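Local coordinates for uncharacterized protein PA2218 (Pseudomonas aeruginosa, PDB 2HDW) that is uncharacterised but has the alpha/beta-hydrolase fold and probably acts as a hydrolase, at residues Phe125-Ser133 against Asn151-Ile162; Phe60-Val71 against Ala83-Arg91. All coordinates share one frame; numbering follows the deposited sequence.

Interaction 1: residues Phe125-Ser133 against Asn151-Ile162; sequences FVTLAFDPS and NTEDFSAAVDFI
Pro-132 and Ser-133 meet the first turns of the helix, where Asn-151 lies beside Pro-132 and Asp-154 points toward both. The CB of Pro-132 rests near the Asp-154 carboxylate, 3.9 Å from OD2. Asp-154 then holds Ser-133 by two bonds. The backbone N of Ser-133 gives a nearly straight bond to Asp-154 OD2, at 3.0 Å, reaching it from well above the carboxylate plane. The hydroxyl OG of Ser-133 donates to Asp-154 OD1 at 2.7 Å, on the syn lone pair. One oxygen thus takes the N-H and the other the hydroxyl, which would limit rotation of the buried carboxylate. CB of Asp-154 lies 4.0 Å from CE1 of Phe-130.

The next residue, Phe-155, offers a ring face to the edge of Phe-130. The centroids are 5.4 Å apart and the planes stand at 75°, which defines a T-shaped pair; CE2 and CZ of Phe-130 do the touching. Phe-130 gets there with CG set between its backbone N and carbonyl carbon (chi1 67°), so that the ring is carried over the helix. The axes of strand 126-130 and the 151-162 part of the helix run at 143°, near-antiparallel: the helix that follows the strand returns across one face of the central sheet, as in the alpha/beta-hydrolase fold.

Ala-158 approaches the Phe-130 ring obliquely, its CB 3.8 Å from CD2 of Phe-130, and its carbonyl O also lies against CD2 of Leu-128. Phe-161 crosses Leu-128 at about a right angle, CD2 to CD2. Ile-162 extends with CG1 anti to its backbone N, which carries CD1 to within 3.8 Å of CB of Leu-128 and beside the carbonyl O of Val-126.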
loop_
_atom_site.group_PDB
_atom_site.type_symbol
_atom_site.label_atom_id
_atom_site.label_comp_id
_atom_site.label_asym_id
_atom_site.label_seq_id
_atom_site.Cartn_x
_atom_site.Cartn_y
_atom_site.Cartn_z
ATOM N N PHE A 125 0.728 -5.008 18.715
ATOM C CA PHE A 125 -0.003 -5.736 17.678
ATOM C C PHE A 125 0.909 -6.700 16.918
ATOM O O PHE A 125 2.118 -6.504 16.849
ATOM C CB PHE A 125 -0.621 -4.747 16.672
ATOM C CG PHE A 125 -1.591 -3.765 17.287
ATOM C CD1 PHE A 125 -2.949 -4.059 17.363
ATOM C CD2 PHE A 125 -1.140 -2.555 17.811
ATOM C CE1 PHE A 125 -3.848 -3.160 17.950
ATOM C CE2 PHE A 125 -2.035 -1.646 18.404
ATOM C CZ PHE A 125 -3.387 -1.952 18.471
ATOM N N VAL A 126 0.324 -7.760 16.373
ATOM C CA VAL A 126 1.080 -8.694 15.548
ATOM C C VAL A 126 0.912 -8.024 14.188
ATOM O O VAL A 126 -0.210 -7.705 13.808
ATOM C CB VAL A 126 0.428 -10.085 15.505
ATOM C CG1 VAL A 126 1.032 -10.898 14.374
ATOM C CG2 VAL A 126 0.625 -10.798 16.835
ATOM N N THR A 127 2.000 -7.799 13.459
ATOM C CA THR A 127 1.884 -7.115 12.174
ATOM C C THR A 127 2.563 -7.793 10.998
ATOM O O THR A 127 3.449 -8.634 11.160
ATOM C CB THR A 127 2.418 -5.680 12.269
ATOM O OG1 THR A 127 3.819 -5.713 12.559
ATOM C CG2 THR A 127 1.693 -4.918 13.374
ATOM N N LEU A 128 2.146 -7.390 9.804
ATOM C CA LEU A 128 2.671 -7.961 8.579
ATOM C C LEU A 128 2.746 -6.913 7.461
ATOM O O LEU A 128 1.761 -6.233 7.172
ATOM C CB LEU A 128 1.758 -9.117 8.162
ATOM C CG LEU A 128 2.090 -10.031 6.984
ATOM C CD1 LEU A 128 3.382 -10.793 7.261
ATOM C CD2 LEU A 128 0.936 -11.005 6.776
ATOM N N ALA A 129 3.923 -6.779 6.855
ATOM C CA ALA A 129 4.139 -5.859 5.739
ATOM C C ALA A 129 4.460 -6.791 4.570
ATOM O O ALA A 129 5.373 -7.612 4.658
ATOM C CB ALA A 129 5.322 -4.922 6.028
ATOM N N PHE A 130 3.710 -6.671 3.478
ATOM C CA PHE A 130 3.900 -7.559 2.339
ATOM C C PHE A 130 4.233 -6.877 1.020
ATOM O O PHE A 130 3.966 -5.690 0.827
ATOM C CB PHE A 130 2.631 -8.387 2.143
ATOM C CG PHE A 130 1.440 -7.569 1.723
ATOM C CD1 PHE A 130 1.240 -7.243 0.379
ATOM C CD2 PHE A 130 0.537 -7.090 2.671
ATOM C CE1 PHE A 130 0.160 -6.450 -0.013
ATOM C CE2 PHE A 130 -0.547 -6.295 2.294
ATOM C CZ PHE A 130 -0.736 -5.975 0.947
ATOM N N ASP A 131 4.823 -7.651 0.115
ATOM C CA ASP A 131 5.137 -7.160 -1.215
ATOM C C ASP A 131 3.981 -7.567 -2.124
ATOM O O ASP A 131 3.622 -8.747 -2.205
ATOM C CB ASP A 131 6.439 -7.771 -1.743
ATOM C CG ASP A 131 7.671 -7.159 -1.108
ATOM O OD1 ASP A 131 7.602 -5.976 -0.704
ATOM O OD2 ASP A 131 8.712 -7.849 -1.034
ATOM N N PRO A 132 3.365 -6.587 -2.803
ATOM C CA PRO A 132 2.246 -6.862 -3.709
ATOM C C PRO A 132 2.645 -7.842 -4.811
ATOM O O PRO A 132 3.832 -8.000 -5.118
ATOM C CB PRO A 132 1.913 -5.481 -4.273
ATOM C CG PRO A 132 2.282 -4.558 -3.140
ATOM C CD PRO A 132 3.592 -5.137 -2.664
ATOM N N SER A 133 1.648 -8.510 -5.390
ATOM C CA SER A 133 1.876 -9.457 -6.482
ATOM C C SER A 133 2.777 -8.850 -7.559
ATOM O O SER A 133 2.674 -7.663 -7.860
ATOM C CB SER A 133 0.537 -9.860 -7.121
ATOM O OG SER A 133 -0.172 -10.801 -6.326
ATOM N N ASN A 151 -4.511 -6.516 -6.738
ATOM C CA ASN A 151 -3.926 -5.867 -5.576
ATOM C C ASN A 151 -4.911 -5.822 -4.413
ATOM O O ASN A 151 -4.519 -5.960 -3.250
ATOM C CB ASN A 151 -3.424 -4.465 -5.952
ATOM C CG ASN A 151 -2.151 -4.518 -6.795
ATOM O OD1 ASN A 151 -1.402 -5.498 -6.738
ATOM N ND2 ASN A 151 -1.894 -3.467 -7.562
ATOM N N THR A 152 -6.193 -5.642 -4.711
ATOM C CA THR A 152 -7.182 -5.642 -3.640
ATOM C C THR A 152 -7.143 -7.045 -3.026
ATOM O O THR A 152 -7.177 -7.204 -1.808
ATOM C CB THR A 152 -8.590 -5.315 -4.182
ATOM O OG1 THR A 152 -8.630 -3.939 -4.585
ATOM C CG2 THR A 152 -9.650 -5.565 -3.122
ATOM N N GLU A 153 -7.040 -8.061 -3.879
ATOM C CA GLU A 153 -6.963 -9.451 -3.419
ATOM C C GLU A 153 -5.723 -9.687 -2.536
ATOM O O GLU A 153 -5.794 -10.410 -1.535
ATOM C CB GLU A 153 -6.946 -10.396 -4.630
ATOM C CG GLU A 153 -6.477 -11.826 -4.352
ATOM C CD GLU A 153 -7.252 -12.521 -3.239
ATOM O OE1 GLU A 153 -8.460 -12.250 -3.075
ATOM O OE2 GLU A 153 -6.648 -13.360 -2.531
ATOM N N ASP A 154 -4.599 -9.068 -2.890
ATOM C CA ASP A 154 -3.365 -9.229 -2.109
ATOM C C ASP A 154 -3.591 -8.914 -0.633
ATOM O O ASP A 154 -3.076 -9.596 0.249
ATOM C CB ASP A 154 -2.254 -8.310 -2.628
ATOM C CG ASP A 154 -1.684 -8.754 -3.963
ATOM O OD1 ASP A 154 -1.712 -9.965 -4.268
ATOM O OD2 ASP A 154 -1.176 -7.883 -4.703
ATOM N N PHE A 155 -4.362 -7.869 -0.364
ATOM C CA PHE A 155 -4.640 -7.477 1.008
ATOM C C PHE A 155 -5.373 -8.581 1.768
ATOM O O PHE A 155 -5.043 -8.878 2.911
ATOM C CB PHE A 155 -5.469 -6.190 1.024
ATOM C CG PHE A 155 -4.785 -5.038 1.700
ATOM C CD1 PHE A 155 -4.784 -3.775 1.114
ATOM C CD2 PHE A 155 -4.166 -5.209 2.937
ATOM C CE1 PHE A 155 -4.177 -2.692 1.751
ATOM C CE2 PHE A 155 -3.553 -4.133 3.587
ATOM C CZ PHE A 155 -3.560 -2.868 2.990
ATOM N N SER A 156 -6.367 -9.189 1.133
ATOM C CA SER A 156 -7.120 -10.252 1.780
ATOM C C SER A 156 -6.317 -11.549 1.849
ATOM O O SER A 156 -6.575 -12.403 2.699
ATOM C CB SER A 156 -8.451 -10.465 1.062
ATOM O OG SER A 156 -9.334 -9.391 1.360
ATOM N N ALA A 157 -5.343 -11.697 0.957
ATOM C CA ALA A 157 -4.488 -12.876 0.971
ATOM C C ALA A 157 -3.592 -12.753 2.201
ATOM O O ALA A 157 -3.251 -13.753 2.838
ATOM C CB ALA A 157 -3.640 -12.937 -0.293
ATOM N N ALA A 158 -3.224 -11.514 2.529
ATOM C CA ALA A 158 -2.382 -11.243 3.690
ATOM C C ALA A 158 -3.190 -11.493 4.962
ATOM O O ALA A 158 -2.671 -12.031 5.943
ATOM C CB ALA A 158 -1.873 -9.802 3.655
ATOM N N VAL A 159 -4.466 -11.113 4.943
ATOM C CA VAL A 159 -5.330 -11.333 6.094
ATOM C C VAL A 159 -5.498 -12.844 6.278
ATOM O O VAL A 159 -5.567 -13.335 7.408
ATOM C CB VAL A 159 -6.710 -10.665 5.897
ATOM C CG1 VAL A 159 -7.659 -11.073 7.019
ATOM C CG2 VAL A 159 -6.543 -9.146 5.883
ATOM N N ASP A 160 -5.559 -13.577 5.165
ATOM C CA ASP A 160 -5.681 -15.034 5.220
ATOM C C ASP A 160 -4.541 -15.627 6.054
ATOM O O ASP A 160 -4.758 -16.499 6.899
ATOM C CB ASP A 160 -5.595 -15.655 3.817
ATOM C CG ASP A 160 -6.887 -15.540 3.028
ATOM O OD1 ASP A 160 -7.908 -15.073 3.576
ATOM O OD2 ASP A 160 -6.878 -15.936 1.839
ATOM N N PHE A 161 -3.325 -15.159 5.800
ATOM C CA PHE A 161 -2.158 -15.678 6.500
ATOM C C PHE A 161 -2.061 -15.263 7.956
ATOM O O PHE A 161 -1.933 -16.106 8.841
ATOM C CB PHE A 161 -0.872 -15.261 5.786
ATOM C CG PHE A 161 0.372 -15.782 6.447
ATOM C CD1 PHE A 161 0.794 -17.087 6.229
ATOM C CD2 PHE A 161 1.091 -14.982 7.328
ATOM C CE1 PHE A 161 1.917 -17.592 6.881
ATOM C CE2 PHE A 161 2.215 -15.476 7.986
ATOM C CZ PHE A 161 2.626 -16.785 7.761
ATOM N N ILE A 162 -2.117 -13.961 8.202
ATOM C CA ILE A 162 -2.011 -13.446 9.558
ATOM C C ILE A 162 -3.071 -14.076 10.466
ATOM O O ILE A 162 -2.824 -14.305 11.648
ATOM C CB ILE A 162 -2.117 -11.891 9.554
ATOM C CG1 ILE A 162 -1.453 -11.313 10.805
ATOM C CG2 ILE A 162 -3.576 -11.452 9.481
ATOM C CD1 ILE A 162 -1.044 -9.862 10.651
#

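Interaction 2: residues Phe60-Val71 against Ala83-Arg91; sequences FPLSAKVEHRKV and ADLYLPKNR
His-68 and Tyr-86 face each other as a non-hydrogen-bonded pair of the antiparallel hairpin 66-74/80-88, their side chains side by side. From CB, which lies 4.1 Å from CD1 of Tyr-86, the His-68 chain runs with CG anti to the backbone N (chi1 164°), and CG stays near both the carbonyl O of Leu-85 and CE1 of Tyr-86. CD2 of His-68 sits over one face of the tyrosine ring toward its rim, 3.5 Å from CE1 of Tyr-86; the two planes are 52° apart, neither stacked nor edge-to-face. CE1 of His-68 lies 3.5 Å from Asp-84 OD1, to which the tip, NE2, donates at 2.7 Å and 167°. The oxygen lies in the imidazole plane, while NE2 stands above the carboxylate plane. Trp-56 meets the same imidazole edge-to-face.

On the Glu-67 and Arg-69 face, CD2 of Leu-85 covers the Arg-69 guanidinium. Arg-91 NH1 forms a salt bridge to Glu-67 OE2 (3.3 Å) whose hydrogen bond is weak, and also bonds to the carbonyl O of Pro-88. Because Asp-84 OD1 also has a salt bridge with Lys-58, the carboxylate is probably ionised and would be expected to favour a proton on NE2 of His-68.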
loop_
_atom_site.group_PDB
_atom_site.type_symbol
_atom_site.label_atom_id
_atom_site.label_comp_id
_atom_site.label_asym_id
_atom_site.label_seq_id
_atom_site.Cartn_x
_atom_site.Cartn_y
_atom_site.Cartn_z
ATOM N N PHE A 60 14.928 1.096 7.865
ATOM C CA PHE A 60 14.881 1.480 9.268
ATOM C C PHE A 60 15.549 0.357 10.055
ATOM O O PHE A 60 15.597 -0.785 9.596
ATOM C CB PHE A 60 13.426 1.653 9.707
ATOM C CG PHE A 60 12.568 0.464 9.401
ATOM C CD1 PHE A 60 12.476 -0.593 10.298
ATOM C CD2 PHE A 60 11.903 0.370 8.181
ATOM C CE1 PHE A 60 11.737 -1.731 9.983
ATOM C CE2 PHE A 60 11.165 -0.762 7.856
ATOM C CZ PHE A 60 11.084 -1.815 8.762
ATOM N N PRO A 61 16.065 0.659 11.257
ATOM C CA PRO A 61 16.730 -0.370 12.064
ATOM C C PRO A 61 15.765 -1.366 12.686
ATOM O O PRO A 61 14.617 -1.033 12.985
ATOM C CB PRO A 61 17.459 0.442 13.142
ATOM C CG PRO A 61 17.462 1.864 12.618
ATOM C CD PRO A 61 16.132 1.963 11.931
ATOM N N LEU A 62 16.245 -2.588 12.887
ATOM C CA LEU A 62 15.443 -3.633 13.503
ATOM C C LEU A 62 15.254 -3.275 14.977
ATOM O O LEU A 62 16.207 -2.896 15.656
ATOM C CB LEU A 62 16.158 -4.981 13.382
ATOM C CG LEU A 62 15.534 -6.180 14.099
ATOM C CD1 LEU A 62 14.138 -6.468 13.556
ATOM C CD2 LEU A 62 16.439 -7.384 13.906
ATOM N N SER A 63 14.022 -3.387 15.460
ATOM C CA SER A 63 13.705 -3.070 16.849
ATOM C C SER A 63 13.975 -4.237 17.791
ATOM O O SER A 63 13.590 -5.376 17.519
ATOM C CB SER A 63 12.239 -2.658 16.973
ATOM O OG SER A 63 11.881 -2.526 18.337
ATOM N N ALA A 64 14.627 -3.945 18.911
ATOM C CA ALA A 64 14.948 -4.979 19.887
ATOM C C ALA A 64 13.707 -5.439 20.641
ATOM O O ALA A 64 13.735 -6.456 21.323
ATOM C CB ALA A 64 15.993 -4.458 20.871
ATOM N N LYS A 65 12.618 -4.689 20.518
ATOM C CA LYS A 65 11.383 -5.032 21.207
ATOM C C LYS A 65 10.464 -5.944 20.395
ATOM O O LYS A 65 9.368 -6.280 20.834
ATOM C CB LYS A 65 10.624 -3.757 21.584
ATOM C CG LYS A 65 11.355 -2.878 22.584
ATOM C CD LYS A 65 10.447 -1.786 23.122
ATOM C CE LYS A 65 11.124 -1.004 24.243
ATOM N NZ LYS A 65 10.205 0.001 24.848
ATOM N N VAL A 66 10.911 -6.358 19.217
ATOM C CA VAL A 66 10.076 -7.207 18.383
ATOM C C VAL A 66 10.804 -8.436 17.859
ATOM O O VAL A 66 12.029 -8.455 17.778
ATOM C CB VAL A 66 9.527 -6.406 17.177
ATOM C CG1 VAL A 66 8.612 -7.273 16.345
ATOM C CG2 VAL A 66 8.781 -5.174 17.672
ATOM N N GLU A 67 10.029 -9.464 17.529
ATOM C CA GLU A 67 10.557 -10.699 16.971
ATOM C C GLU A 67 10.184 -10.643 15.500
ATOM O O GLU A 67 9.015 -10.459 15.160
ATOM C CB GLU A 67 9.898 -11.916 17.614
ATOM C CG GLU A 67 10.223 -12.114 19.080
ATOM C CD GLU A 67 9.494 -13.308 19.678
ATOM O OE1 GLU A 67 9.722 -13.603 20.870
ATOM O OE2 GLU A 67 8.694 -13.949 18.957
ATOM N N HIS A 68 11.171 -10.807 14.629
ATOM C CA HIS A 68 10.924 -10.739 13.200
ATOM C C HIS A 68 11.368 -11.950 12.395
ATOM O O HIS A 68 12.372 -12.591 12.711
ATOM C CB HIS A 68 11.597 -9.492 12.618
ATOM C CG HIS A 68 11.731 -9.531 11.128
ATOM N ND1 HIS A 68 12.708 -10.264 10.490
ATOM C CD2 HIS A 68 10.965 -8.991 10.151
ATOM C CE1 HIS A 68 12.537 -10.176 9.182
ATOM N NE2 HIS A 68 11.485 -9.409 8.950
ATOM N N ARG A 69 10.604 -12.241 11.344
ATOM C CA ARG A 69 10.900 -13.339 10.427
ATOM C C ARG A 69 10.098 -13.127 9.140
ATOM O O ARG A 69 9.052 -12.466 9.149
ATOM C CB ARG A 69 10.575 -14.698 11.066
ATOM C CG ARG A 69 9.096 -15.044 11.202
ATOM C CD ARG A 69 8.959 -16.510 11.616
ATOM N NE ARG A 69 7.660 -17.092 11.279
ATOM C CZ ARG A 69 6.571 -16.997 12.035
ATOM N NH1 ARG A 69 6.615 -16.339 13.188
ATOM N NH2 ARG A 69 5.437 -17.564 11.637
ATOM N N LYS A 70 10.594 -13.667 8.030
ATOM C CA LYS A 70 9.917 -13.506 6.744
ATOM C C LYS A 70 8.989 -14.682 6.468
ATOM O O LYS A 70 9.281 -15.817 6.836
ATOM C CB LYS A 70 10.952 -13.376 5.620
ATOM C CG LYS A 70 12.175 -12.542 6.014
ATOM C CD LYS A 70 12.350 -11.267 5.189
ATOM C CE LYS A 70 12.789 -11.557 3.771
ATOM N NZ LYS A 70 13.416 -10.357 3.129
ATOM N N VAL A 71 7.858 -14.407 5.833
ATOM C CA VAL A 71 6.903 -15.459 5.519
ATOM C C VAL A 71 6.387 -15.304 4.098
ATOM O O VAL A 71 6.644 -14.294 3.440
ATOM C CB VAL A 71 5.694 -15.436 6.477
ATOM C CG1 VAL A 71 6.164 -15.622 7.912
ATOM C CG2 VAL A 71 4.926 -14.116 6.328
ATOM N N ALA A 83 6.489 -11.516 2.669
ATOM C CA ALA A 83 6.168 -10.515 3.674
ATOM C C ALA A 83 7.035 -10.617 4.921
ATOM O O ALA A 83 7.689 -11.636 5.160
ATOM C CB ALA A 83 4.697 -10.633 4.066
ATOM N N ASP A 84 7.038 -9.541 5.702
ATOM C CA ASP A 84 7.777 -9.485 6.956
ATOM C C ASP A 84 6.723 -9.510 8.049
ATOM O O ASP A 84 5.769 -8.731 8.020
ATOM C CB ASP A 84 8.589 -8.189 7.071
ATOM C CG ASP A 84 9.826 -8.185 6.191
ATOM O OD1 ASP A 84 10.690 -9.072 6.375
ATOM O OD2 ASP A 84 9.943 -7.288 5.322
ATOM N N LEU A 85 6.897 -10.415 9.003
ATOM C CA LEU A 85 5.978 -10.562 10.120
ATOM C C LEU A 85 6.668 -10.085 11.396
ATOM O O LEU A 85 7.784 -10.507 11.692
ATOM C CB LEU A 85 5.586 -12.029 10.268
ATOM C CG LEU A 85 4.719 -12.438 11.458
ATOM C CD1 LEU A 85 3.314 -11.864 11.309
ATOM C CD2 LEU A 85 4.669 -13.952 11.527
ATOM N N TYR A 86 5.999 -9.208 12.139
ATOM C CA TYR A 86 6.543 -8.669 13.386
ATOM C C TYR A 86 5.601 -8.980 14.542
ATOM O O TYR A 86 4.394 -8.760 14.438
ATOM C CB TYR A 86 6.706 -7.148 13.286
ATOM C CG TYR A 86 7.602 -6.671 12.166
ATOM C CD1 TYR A 86 8.949 -6.371 12.392
ATOM C CD2 TYR A 86 7.100 -6.512 10.877
ATOM C CE1 TYR A 86 9.772 -5.918 11.352
ATOM C CE2 TYR A 86 7.906 -6.069 9.836
ATOM C CZ TYR A 86 9.238 -5.772 10.075
ATOM O OH TYR A 86 10.018 -5.335 9.026
ATOM N N LEU A 87 6.154 -9.482 15.643
ATOM C CA LEU A 87 5.353 -9.804 16.821
ATOM C C LEU A 87 5.973 -9.228 18.086
ATOM O O LEU A 87 7.194 -9.110 18.193
ATOM C CB LEU A 87 5.222 -11.323 17.007
ATOM C CG LEU A 87 4.625 -12.179 15.885
ATOM C CD1 LEU A 87 5.632 -12.311 14.750
ATOM C CD2 LEU A 87 4.278 -13.555 16.435
ATOM N N PRO A 88 5.133 -8.849 19.060
ATOM C CA PRO A 88 5.630 -8.294 20.323
ATOM C C PRO A 88 6.328 -9.427 21.084
ATOM O O PRO A 88 5.967 -10.590 20.917
ATOM C CB PRO A 88 4.349 -7.842 21.036
ATOM C CG PRO A 88 3.374 -7.602 19.911
ATOM C CD PRO A 88 3.667 -8.746 18.973
ATOM N N LYS A 89 7.330 -9.091 21.894
ATOM C CA LYS A 89 8.049 -10.092 22.687
ATOM C C LYS A 89 7.382 -10.261 24.056
ATOM O O LYS A 89 6.594 -9.409 24.474
ATOM C CB LYS A 89 9.505 -9.673 22.908
ATOM C CG LYS A 89 10.407 -9.742 21.682
ATOM C CD LYS A 89 11.839 -9.384 22.066
ATOM C CE LYS A 89 12.798 -9.531 20.898
ATOM N NZ LYS A 89 12.868 -10.937 20.425
ATOM N N ASN A 90 7.711 -11.349 24.753
ATOM C CA ASN A 90 7.152 -11.613 26.083
ATOM C C ASN A 90 5.637 -11.431 26.087
ATOM O O ASN A 90 5.092 -10.625 26.847
ATOM C CB ASN A 90 7.789 -10.671 27.110
ATOM C CG ASN A 90 9.288 -10.879 27.233
ATOM O OD1 ASN A 90 10.041 -9.932 27.467
ATOM N ND2 ASN A 90 9.727 -12.124 27.087
ATOM N N ARG A 91 4.967 -12.201 25.241
ATOM C CA ARG A 91 3.521 -12.128 25.114
ATOM C C ARG A 91 2.774 -12.834 26.244
ATOM O O ARG A 91 3.232 -13.848 26.780
ATOM C CB ARG A 91 3.099 -12.715 23.759
ATOM C CG ARG A 91 3.711 -12.004 22.558
ATOM C CD ARG A 91 3.255 -12.637 21.236
ATOM N NE ARG A 91 3.802 -13.979 21.047
ATOM C CZ ARG A 91 5.073 -14.234 20.747
ATOM N NH1 ARG A 91 5.936 -13.236 20.596
ATOM N NH2 ARG A 91 5.486 -15.489 20.611
#

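Overall arrangement
Interactions 1 and 2 meet at the central sheet, where strands 80-88 and 126-130 are neighbours: Asp-84 N probably bonds to Ala-129 O and Thr-127 N to Tyr-86 O, each at 2.8 Å. Interaction 1 is buried, its centre about 10 Å from the centre of the chain, whereas interaction 2 lies about 20 Å out and includes the edge strand 66-74. The inner contact joins strand to helix through apolar side chains and one carboxylate at its end. The outer one joins strand to strand through paired backbone bonds, with charged and ring groups alongside a buried apolar set, Val-71, Ala-83, Leu-85 and Leu-87. Leu-128 links the two, since Val-71 and Ala-83 touch it as well.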